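Local coordinates for ribonucleoside-diphosphate reductase (PDB 5IM3), which probably catalyses the reduction of ribonucleoside diphosphates to deoxyribonucleotides for DNA synthesis, and binds dATP as an allosteric effector, at residues A[107-111]-A[112-116]; A[181-184]-A[185-188]; A[320-323]-A[324-328]; A[860-863]-A[864-868]. All coordinates share one frame; numbering follows the deposited sequence.

Interaction 1: residues A[107-111]-A[112-116]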
loop_
_atom_site.group_PDB
_atom_site.type_symbol
_atom_site.label_atom_id
_atom_site.label_comp_id
_atom_site.label_asym_id
_atom_site.label_seq_id
_atom_site.Cartn_x
_atom_site.Cartn_y
_atom_site.Cartn_z
ATOM N N LEU A 107 -37.281 30.793 15.009
ATOM C CA LEU A 107 -35.929 30.256 14.906
ATOM C C LEU A 107 -35.032 30.826 15.999
ATOM O O LEU A 107 -34.303 30.087 16.667
ATOM C CB LEU A 107 -35.357 30.552 13.519
ATOM C CG LEU A 107 -33.920 30.083 13.259
ATOM C CD1 LEU A 107 -33.797 28.572 13.418
ATOM C CD2 LEU A 107 -33.454 30.514 11.875
ATOM N N ALA A 108 -35.082 32.146 16.201
ATOM C CA ALA A 108 -34.226 32.777 17.201
ATOM C C ALA A 108 -34.562 32.281 18.603
ATOM O O ALA A 108 -33.665 31.953 19.389
ATOM C CB ALA A 108 -34.361 34.298 17.119
ATOM N N LEU A 109 -35.855 32.226 18.938
ATOM C CA LEU A 109 -36.261 31.685 20.232
ATOM C C LEU A 109 -35.775 30.250 20.402
ATOM O O LEU A 109 -35.305 29.868 21.481
ATOM C CB LEU A 109 -37.781 31.747 20.375
ATOM C CG LEU A 109 -38.389 33.107 20.726
ATOM C CD1 LEU A 109 -39.881 33.128 20.406
ATOM C CD2 LEU A 109 -38.149 33.433 22.195
ATOM N N MET A 110 -35.874 29.445 19.342
ATOM C CA MET A 110 -35.542 28.029 19.444
ATOM C C MET A 110 -34.040 27.810 19.588
ATOM O O MET A 110 -33.606 26.996 20.410
ATOM C CB MET A 110 -36.076 27.283 18.225
ATOM C CG MET A 110 -37.584 27.147 18.203
ATOM S SD MET A 110 -38.146 26.319 16.710
ATOM C CE MET A 110 -39.924 26.357 16.937
ATOM N N ARG A 111 -33.227 28.507 18.787
ATOM C CA ARG A 111 -31.783 28.327 18.885
ATOM C C ARG A 111 -31.245 28.794 20.229
ATOM O O ARG A 111 -30.186 28.324 20.654
ATOM C CB ARG A 111 -31.067 29.067 17.752
ATOM C CG ARG A 111 -31.343 28.501 16.367
ATOM C CD ARG A 111 -30.350 29.021 15.341
ATOM N NE ARG A 111 -29.145 28.191 15.281
ATOM C CZ ARG A 111 -28.890 27.287 14.336
ATOM N NH1 ARG A 111 -29.744 27.078 13.341
ATOM N NH2 ARG A 111 -27.762 26.588 14.380
ATOM N N ALA A 112 -31.948 29.705 20.900
ATOM C CA ALA A 112 -31.589 30.146 22.239
ATOM C C ALA A 112 -32.040 29.176 23.324
ATOM O O ALA A 112 -31.865 29.474 24.510
ATOM C CB ALA A 112 -32.187 31.527 22.513
ATOM N N GLY A 113 -32.612 28.033 22.955
ATOM C CA GLY A 113 -33.058 27.069 23.940
ATOM C C GLY A 113 -34.263 27.487 24.749
ATOM O O GLY A 113 -34.496 26.928 25.823
ATOM N N GLU A 114 -35.045 28.458 24.268
ATOM C CA GLU A 114 -36.249 28.907 24.970
ATOM C C GLU A 114 -37.408 27.981 24.602
ATOM O O GLU A 114 -38.309 28.317 23.830
ATOM C CB GLU A 114 -36.562 30.356 24.624
ATOM C CG GLU A 114 -35.459 31.345 24.967
ATOM C CD GLU A 114 -35.377 31.651 26.452
ATOM O OE1 GLU A 114 -36.246 31.170 27.210
ATOM O OE2 GLU A 114 -34.445 32.380 26.859
ATOM N N GLN A 115 -37.373 26.781 25.183
ATOM C CA GLN A 115 -38.311 25.739 24.780
ATOM C C GLN A 115 -39.748 26.108 25.128
ATOM O O GLN A 115 -40.653 25.924 24.308
ATOM C CB GLN A 115 -37.928 24.409 25.429
ATOM C CG GLN A 115 -38.666 23.203 24.859
ATOM C CD GLN A 115 -39.729 22.659 25.795
ATOM O OE1 GLN A 115 -39.624 22.788 27.014
ATOM N NE2 GLN A 115 -40.762 22.045 25.226
ATOM N N LYS A 116 -39.979 26.626 26.337
ATOM C CA LYS A 116 -41.342 26.904 26.774
ATOM C C LYS A 116 -41.907 28.149 26.099
ATOM O O LYS A 116 -43.105 28.211 25.805
ATOM C CB LYS A 116 -41.387 27.054 28.294
ATOM C CG LYS A 116 -40.928 25.814 29.042
ATOM C CD LYS A 116 -40.953 26.020 30.553
ATOM C CE LYS A 116 -40.440 24.790 31.290
ATOM N NZ LYS A 116 -40.480 24.962 32.770
#
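L109 and E114 meet where helix 98-111 ends and the chain turns into helix 115-138. The turn is a Schellman motif, identified by two bonds running back into the last helical turn around a residue of positive phi. E114 N reaches L109 O at 3.1 Å, and G113 N reaches M110 O at 2.9 Å. The two approach their carbonyls differently: the first donor comes almost head-on (C=O...N 161°), the second from well above the carbonyl plane. G113, with phi 70°, makes the reversal without a side chain. A final helical bond, A112 N to A108 O at 3.2 Å, precedes the turn.

The tight side is built on L109. Its CD2 lies 4.2 Å from E114 CB, and E114 CB also rests 3.4 Å from L109 O, so the acceptor is flanked by carbon as well as by its N-H donor. Around this point L78, I53, F57 and Y121 close over L109, placing the turn at the junction of four helices of the first ATP cone. The other side is looser: E114 bends at chi2 (-76°), which leads its carboxylate away from the helix end, and R111 is exposed, its chain leading away from the turn. A third side is buried between subunits: M110 packs on M110 of the second subunit, and G113 of that copy packs on L107 and R111.

The side chain of L109 is about 8 Å from a bound dATP. Main-chain bonds therefore set the corner while apolar carbon fills its inner side, joining the nucleotide-binding helices to a subunit interface.

Interaction 2: residues A[181-184]-A[185-188]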
loop_
_atom_site.group_PDB
_atom_site.type_symbol
_atom_site.label_atom_id
_atom_site.label_comp_id
_atom_site.label_asym_id
_atom_site.label_seq_id
_atom_site.Cartn_x
_atom_site.Cartn_y
_atom_site.Cartn_z
ATOM N N GLY A 181 -59.415 3.913 -5.703
ATOM C CA GLY A 181 -59.694 4.422 -7.037
ATOM C C GLY A 181 -59.959 5.915 -7.047
ATOM O O GLY A 181 -59.408 6.652 -7.868
ATOM N N ALA A 182 -60.814 6.383 -6.132
ATOM C CA ALA A 182 -61.111 7.810 -6.062
ATOM C C ALA A 182 -59.845 8.622 -5.822
ATOM O O ALA A 182 -59.679 9.710 -6.385
ATOM C CB ALA A 182 -62.141 8.078 -4.966
ATOM N N LEU A 183 -58.935 8.103 -4.993
ATOM C CA LEU A 183 -57.677 8.800 -4.744
ATOM C C LEU A 183 -56.901 9.009 -6.040
ATOM O O LEU A 183 -56.359 10.095 -6.280
ATOM C CB LEU A 183 -56.840 8.013 -3.735
ATOM C CG LEU A 183 -55.648 8.723 -3.091
ATOM C CD1 LEU A 183 -56.121 9.792 -2.113
ATOM C CD2 LEU A 183 -54.741 7.719 -2.394
ATOM N N ILE A 184 -56.844 7.982 -6.892
ATOM C CA ILE A 184 -56.123 8.103 -8.155
ATOM C C ILE A 184 -56.819 9.097 -9.075
ATOM O O ILE A 184 -56.167 9.897 -9.753
ATOM C CB ILE A 184 -55.980 6.723 -8.827
ATOM C CG1 ILE A 184 -55.196 5.764 -7.928
ATOM C CG2 ILE A 184 -55.288 6.859 -10.184
ATOM C CD1 ILE A 184 -55.116 4.348 -8.468
ATOM N N GLU A 185 -58.153 9.052 -9.124
ATOM C CA GLU A 185 -58.894 9.937 -10.018
ATOM C C GLU A 185 -58.690 11.400 -9.643
ATOM O O GLU A 185 -58.588 12.266 -10.521
ATOM C CB GLU A 185 -60.378 9.575 -9.992
ATOM C CG GLU A 185 -61.215 10.308 -11.026
ATOM C CD GLU A 185 -62.623 9.752 -11.130
ATOM O OE1 GLU A 185 -62.961 8.838 -10.348
ATOM O OE2 GLU A 185 -63.391 10.227 -11.994
ATOM N N ARG A 186 -58.627 11.697 -8.343
ATOM C CA ARG A 186 -58.408 13.073 -7.908
ATOM C C ARG A 186 -56.994 13.533 -8.239
ATOM O O ARG A 186 -56.800 14.613 -8.808
ATOM C CB ARG A 186 -58.681 13.200 -6.409
ATOM C CG ARG A 186 -60.153 13.095 -6.039
ATOM C CD ARG A 186 -60.397 13.413 -4.572
ATOM N NE ARG A 186 -60.318 12.228 -3.718
ATOM C CZ ARG A 186 -59.248 11.862 -3.017
ATOM N NH1 ARG A 186 -58.133 12.583 -3.051
ATOM N NH2 ARG A 186 -59.296 10.763 -2.274
ATOM N N GLU A 187 -55.990 12.722 -7.890
ATOM C CA GLU A 187 -54.604 13.115 -8.125
ATOM C C GLU A 187 -54.336 13.316 -9.612
ATOM O O GLU A 187 -53.577 14.213 -9.998
ATOM C CB GLU A 187 -53.656 12.066 -7.543
ATOM C CG GLU A 187 -52.192 12.495 -7.497
ATOM C CD GLU A 187 -51.913 13.516 -6.408
ATOM O OE1 GLU A 187 -52.851 13.860 -5.657
ATOM O OE2 GLU A 187 -50.753 13.972 -6.302
ATOM N N THR A 188 -54.941 12.485 -10.461
ATOM C CA THR A 188 -54.842 12.689 -11.902
ATOM C C THR A 188 -55.467 14.019 -12.303
ATOM O O THR A 188 -54.791 14.900 -12.848
ATOM C CB THR A 188 -55.522 11.539 -12.651
ATOM O OG1 THR A 188 -56.843 11.341 -12.133
ATOM C CG2 THR A 188 -54.729 10.256 -12.513
#
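R186 folds back over L183 on an alpha-helical turn of helix 181-190, in the second ATP cone. The i to i+4 pattern is unbroken: E185, R186, E187 and T188 donate their N-H groups to G181, A182, L183 and I184, the straightest being E187 N to L183 O at 3.1 Å (169° at the hydrogen).

The arginine owes its course to two torsions. Its CG is opposite the carbonyl carbon, and a bend at chi3 (-90°) turns the guanidinium back toward the preceding turn. There one face lies over L183 CA and A182 O, both toward its rim. L183 CD1 crosses the NH2 end of the guanidinium at a slant, 3.3 Å from R186 NH2; the contact is between methyl and guanidinium, with the aliphatic CG of R186 also 3.4 Å from A182 O.

On the buried side, I184 and T188 cross at an angle, CG2 to CG2 being 4.2 Å. I184 also packs on Y219 and V222 of helix 219-239, and T188 on L205 and T208 of helix 198-210, so this face joins three helices. E185 instead extends toward M162 and L165 of helix 162-173.

T188 carries its hydroxyl between N and the carbonyl carbon (chi1 51°), turned back to the helix backbone: T188 OG1 is 2.9 Å from I184 O, with E185 O also near, at a doubtfully short 2.5 Å.

Interaction 3: residues A[320-323]-A[324-328]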
loop_
_atom_site.group_PDB
_atom_site.type_symbol
_atom_site.label_atom_id
_atom_site.label_comp_id
_atom_site.label_asym_id
_atom_site.label_seq_id
_atom_site.Cartn_x
_atom_site.Cartn_y
_atom_site.Cartn_z
ATOM N N GLN A 320 -53.454 -11.391 -24.546
ATOM C CA GLN A 320 -54.005 -12.740 -24.630
ATOM C C GLN A 320 -53.891 -13.306 -26.037
ATOM O O GLN A 320 -53.790 -14.526 -26.207
ATOM C CB GLN A 320 -55.464 -12.752 -24.171
ATOM C CG GLN A 320 -55.662 -12.307 -22.733
ATOM C CD GLN A 320 -54.781 -13.073 -21.758
ATOM O OE1 GLN A 320 -54.860 -14.297 -21.662
ATOM N NE2 GLN A 320 -53.925 -12.353 -21.040
ATOM N N ILE A 321 -53.910 -12.444 -27.056
ATOM C CA ILE A 321 -53.690 -12.912 -28.417
ATOM C C ILE A 321 -52.221 -13.256 -28.622
ATOM O O ILE A 321 -51.892 -14.178 -29.376
ATOM C CB ILE A 321 -54.194 -11.853 -29.419
ATOM C CG1 ILE A 321 -55.727 -11.910 -29.495
ATOM C CG2 ILE A 321 -53.568 -12.050 -30.801
ATOM C CD1 ILE A 321 -56.360 -10.834 -30.363
ATOM N N PHE A 322 -51.318 -12.535 -27.955
ATOM C CA PHE A 322 -49.909 -12.910 -27.971
ATOM C C PHE A 322 -49.720 -14.330 -27.454
ATOM O O PHE A 322 -49.083 -15.162 -28.110
ATOM C CB PHE A 322 -49.092 -11.916 -27.140
ATOM C CG PHE A 322 -47.709 -12.400 -26.797
ATOM C CD1 PHE A 322 -46.698 -12.391 -27.746
ATOM C CD2 PHE A 322 -47.421 -12.858 -25.523
ATOM C CE1 PHE A 322 -45.424 -12.834 -27.427
ATOM C CE2 PHE A 322 -46.151 -13.300 -25.197
ATOM C CZ PHE A 322 -45.151 -13.287 -26.150
ATOM N N PHE A 323 -50.278 -14.628 -26.278
ATOM C CA PHE A 323 -50.153 -15.974 -25.731
ATOM C C PHE A 323 -50.810 -17.002 -26.638
ATOM O O PHE A 323 -50.327 -18.136 -26.743
ATOM C CB PHE A 323 -50.765 -16.036 -24.328
ATOM C CG PHE A 323 -49.949 -15.338 -23.274
ATOM C CD1 PHE A 323 -48.575 -15.508 -23.211
ATOM C CD2 PHE A 323 -50.559 -14.511 -22.342
ATOM C CE1 PHE A 323 -47.823 -14.868 -22.245
ATOM C CE2 PHE A 323 -49.811 -13.868 -21.371
ATOM C CZ PHE A 323 -48.437 -14.049 -21.326
ATOM N N MET A 324 -51.900 -16.625 -27.307
ATOM C CA MET A 324 -52.569 -17.554 -28.208
ATOM C C MET A 324 -51.736 -17.796 -29.463
ATOM O O MET A 324 -51.720 -18.912 -29.994
ATOM C CB MET A 324 -53.960 -17.021 -28.566
ATOM C CG MET A 324 -54.783 -17.938 -29.461
ATOM S SD MET A 324 -55.096 -19.564 -28.737
ATOM C CE MET A 324 -56.307 -19.148 -27.483
ATOM N N ARG A 325 -51.030 -16.769 -29.951
ATOM C CA ARG A 325 -50.144 -16.970 -31.096
ATOM C C ARG A 325 -49.043 -17.964 -30.765
ATOM O O ARG A 325 -48.727 -18.850 -31.565
ATOM C CB ARG A 325 -49.520 -15.651 -31.553
ATOM C CG ARG A 325 -48.177 -15.876 -32.277
ATOM C CD ARG A 325 -47.639 -14.643 -32.954
ATOM N NE ARG A 325 -47.118 -13.654 -32.012
ATOM C CZ ARG A 325 -45.903 -13.684 -31.470
ATOM N NH1 ARG A 325 -45.055 -14.669 -31.745
ATOM N NH2 ARG A 325 -45.533 -12.722 -30.639
ATOM N N VAL A 326 -48.412 -17.801 -29.602
ATOM C CA VAL A 326 -47.330 -18.706 -29.222
ATOM C C VAL A 326 -47.866 -20.123 -29.095
ATOM O O VAL A 326 -47.251 -21.085 -29.577
ATOM C CB VAL A 326 -46.665 -18.230 -27.916
ATOM C CG1 VAL A 326 -45.499 -19.140 -27.543
ATOM C CG2 VAL A 326 -46.194 -16.793 -28.056
ATOM N N ALA A 327 -49.030 -20.269 -28.460
ATOM C CA ALA A 327 -49.648 -21.579 -28.316
ATOM C C ALA A 327 -49.940 -22.194 -29.678
ATOM O O ALA A 327 -49.653 -23.372 -29.913
ATOM C CB ALA A 327 -50.929 -21.459 -27.491
ATOM N N MET A 328 -50.512 -21.403 -30.590
ATOM C CA MET A 328 -50.796 -21.900 -31.934
ATOM C C MET A 328 -49.511 -22.300 -32.646
ATOM O O MET A 328 -49.422 -23.384 -33.235
ATOM C CB MET A 328 -51.547 -20.835 -32.738
ATOM C CG MET A 328 -52.988 -20.583 -32.279
ATOM S SD MET A 328 -53.698 -19.065 -32.960
ATOM C CE MET A 328 -53.995 -19.544 -34.658
#
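Residues 320-328 are continuous alpha-helix, part of helix 319-330, with M324, R325, V326 and A327 bonding back to Q320, I321, F322 and F323; R325 N to I321 O is the shortest of the four at 2.8 Å.

The F322 ring is met by side chains from two directions. Over one face lies V326 CG2, 4.3 Å from the ring centroid and 18° off the normal, a CH-pi contact made possible because the two side chains run side by side in the same sense. At the ring edge, close to its plane, stands R325 NH2, 3.1 Å from F322 CD1. The ring and guanidinium planes are 69° apart, so the groups are far from stacked, and the approach is to the ring edge rather than to the pi face. F322 takes chi1 165°, with CG trans to N, which carries the ring along the helix toward its i+3 and i+4 neighbours. F308 adds an edge-to-face contact with the same ring.

R325 NE forms a salt bridge with E317 and NH1 a hydrogen bond to A363 O. I321 packs on helix 250-267 and M324 on Y345 of helix 337-349, so this helix is wedged between helices 250-267 and 337-349.

The arginine is thus buried beside an aromatic edge with its charge answered by E317, which probably stabilises the protonated guanidinium, while the ring edge gives NH2 an apolar flank and its face receives V326 CG2.

Interaction 4: residues A[860-863]-A[864-868]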
loop_
_atom_site.group_PDB
_atom_site.type_symbol
_atom_site.label_atom_id
_atom_site.label_comp_id
_atom_site.label_asym_id
_atom_site.label_seq_id
_atom_site.Cartn_x
_atom_site.Cartn_y
_atom_site.Cartn_z
ATOM N N VAL A 860 -24.927 -23.262 -2.163
ATOM C CA VAL A 860 -24.263 -24.432 -2.727
ATOM C C VAL A 860 -24.994 -25.706 -2.323
ATOM O O VAL A 860 -25.283 -26.567 -3.162
ATOM C CB VAL A 860 -22.787 -24.466 -2.292
ATOM C CG1 VAL A 860 -22.129 -25.776 -2.709
ATOM C CG2 VAL A 860 -22.039 -23.280 -2.878
ATOM N N GLU A 861 -25.290 -25.853 -1.027
ATOM C CA GLU A 861 -25.959 -27.060 -0.552
ATOM C C GLU A 861 -27.334 -27.217 -1.185
ATOM O O GLU A 861 -27.756 -28.334 -1.505
ATOM C CB GLU A 861 -26.076 -27.034 0.972
ATOM C CG GLU A 861 -24.968 -27.785 1.691
ATOM C CD GLU A 861 -25.013 -29.278 1.426
ATOM O OE1 GLU A 861 -26.061 -29.768 0.952
ATOM O OE2 GLU A 861 -23.998 -29.958 1.685
ATOM N N ALA A 862 -28.053 -26.107 -1.362
ATOM C CA ALA A 862 -29.345 -26.164 -2.036
ATOM C C ALA A 862 -29.182 -26.633 -3.475
ATOM O O ALA A 862 -29.911 -27.515 -3.943
ATOM C CB ALA A 862 -30.017 -24.794 -1.992
ATOM N N ALA A 863 -28.220 -26.050 -4.194
ATOM C CA ALA A 863 -27.970 -26.469 -5.566
ATOM C C ALA A 863 -27.528 -27.926 -5.618
ATOM O O ALA A 863 -27.898 -28.661 -6.539
ATOM C CB ALA A 863 -26.921 -25.563 -6.206
ATOM N N SER A 864 -26.752 -28.366 -4.622
ATOM C CA SER A 864 -26.298 -29.754 -4.590
ATOM C C SER A 864 -27.472 -30.725 -4.556
ATOM O O SER A 864 -27.449 -31.762 -5.226
ATOM C CB SER A 864 -25.389 -29.983 -3.381
ATOM O OG SER A 864 -25.023 -31.349 -3.276
ATOM N N ARG A 865 -28.503 -30.415 -3.771
ATOM C CA ARG A 865 -29.627 -31.334 -3.655
ATOM C C ARG A 865 -30.566 -31.241 -4.849
ATOM O O ARG A 865 -31.205 -32.237 -5.205
ATOM C CB ARG A 865 -30.391 -31.075 -2.361
ATOM C CG ARG A 865 -29.729 -31.701 -1.152
ATOM C CD ARG A 865 -29.884 -30.806 0.038
ATOM N NE ARG A 865 -29.207 -31.316 1.224
ATOM C CZ ARG A 865 -29.748 -32.162 2.094
ATOM N NH1 ARG A 865 -30.979 -32.622 1.908
ATOM N NH2 ARG A 865 -29.050 -32.560 3.149
ATOM N N ARG A 866 -30.670 -30.068 -5.474
ATOM C CA ARG A 866 -31.428 -29.979 -6.715
ATOM C C ARG A 866 -30.757 -30.793 -7.813
ATOM O O ARG A 866 -31.434 -31.448 -8.613
ATOM C CB ARG A 866 -31.580 -28.517 -7.139
ATOM C CG ARG A 866 -32.606 -27.746 -6.323
ATOM C CD ARG A 866 -32.838 -26.354 -6.891
ATOM N NE ARG A 866 -31.641 -25.526 -6.767
ATOM C CZ ARG A 866 -31.410 -24.674 -5.772
ATOM N NH1 ARG A 866 -32.299 -24.509 -4.800
ATOM N NH2 ARG A 866 -30.282 -23.978 -5.753
ATOM N N GLN A 867 -29.421 -30.784 -7.843
ATOM C CA GLN A 867 -28.677 -31.489 -8.879
ATOM C C GLN A 867 -28.832 -33.002 -8.789
ATOM O O GLN A 867 -28.502 -33.703 -9.750
ATOM C CB GLN A 867 -27.193 -31.119 -8.796
ATOM C CG GLN A 867 -26.358 -31.582 -9.985
ATOM C CD GLN A 867 -26.911 -31.102 -11.312
ATOM O OE1 GLN A 867 -26.793 -29.927 -11.658
ATOM N NE2 GLN A 867 -27.525 -32.011 -12.062
ATOM N N LYS A 868 -29.319 -33.526 -7.663
ATOM C CA LYS A 868 -29.519 -34.967 -7.559
ATOM C C LYS A 868 -30.602 -35.448 -8.507
ATOM O O LYS A 868 -30.595 -36.613 -8.920
ATOM C CB LYS A 868 -29.900 -35.354 -6.138
ATOM C CG LYS A 868 -29.065 -34.700 -5.068
ATOM C CD LYS A 868 -29.411 -35.244 -3.692
ATOM C CE LYS A 868 -30.900 -35.138 -3.376
ATOM N NZ LYS A 868 -31.228 -35.726 -2.051
#
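E861 and R865, one turn apart on helix 856-866, form a salt bridge, long at 3.5 Å between OE1 and NE. OE1 lies in the guanidinium plane at its edge, but the carboxylate is turned 60° against that plane, so the pairing is one-pronged. The other oxygen, OE2, is bridged to R898, making E861 the shared acid of two arginines.

The main chain supplies the second kind of bond. S864 N to V860 O is short at 2.7 Å, and R866 N to A862 O measures 3.1 Å. R865 N reaches E861 O at 3.2 Å, with a weak additional bond to A862 O.

Packing is the third. R866 bends at chi3 (-66°), laying one guanidinium face above A862 O, 3.7 Å from the plane and over its centre, with NH1 3.6 Å from A862 CB. Its NE bonds Q874 and the cation meets F665 in a cation-pi contact; A685 and M689 of helix 679-707 flank it.

Two buried or half-buried arginines leave the same turn with different answers to their charge: R865 is met by carboxylates, E861 at long range and D686 and D743 in long, weak ion pairs, whereas R866 relies on an amide oxygen and an aromatic ring.

The four contacts follow in series from the N terminus, each closing within a few residues before the next opens, so none nest or cross. Interaction 1 closes the one true turn, between helices 98-111 and 115-138 of the first ATP cone, at the second subunit. Interaction 2 is a turn inside a helix of the second cone, its nearest atoms about 28 Å from the first. Interaction 3 lies in the all-alpha domain, and interaction 4 in the barrel domain, with centres about 35 Å apart. None touches another; each lies in a different domain and packs its helix on neighbouring helices, and interactions 1 and 3 stand on opposite sides of the chain's centre.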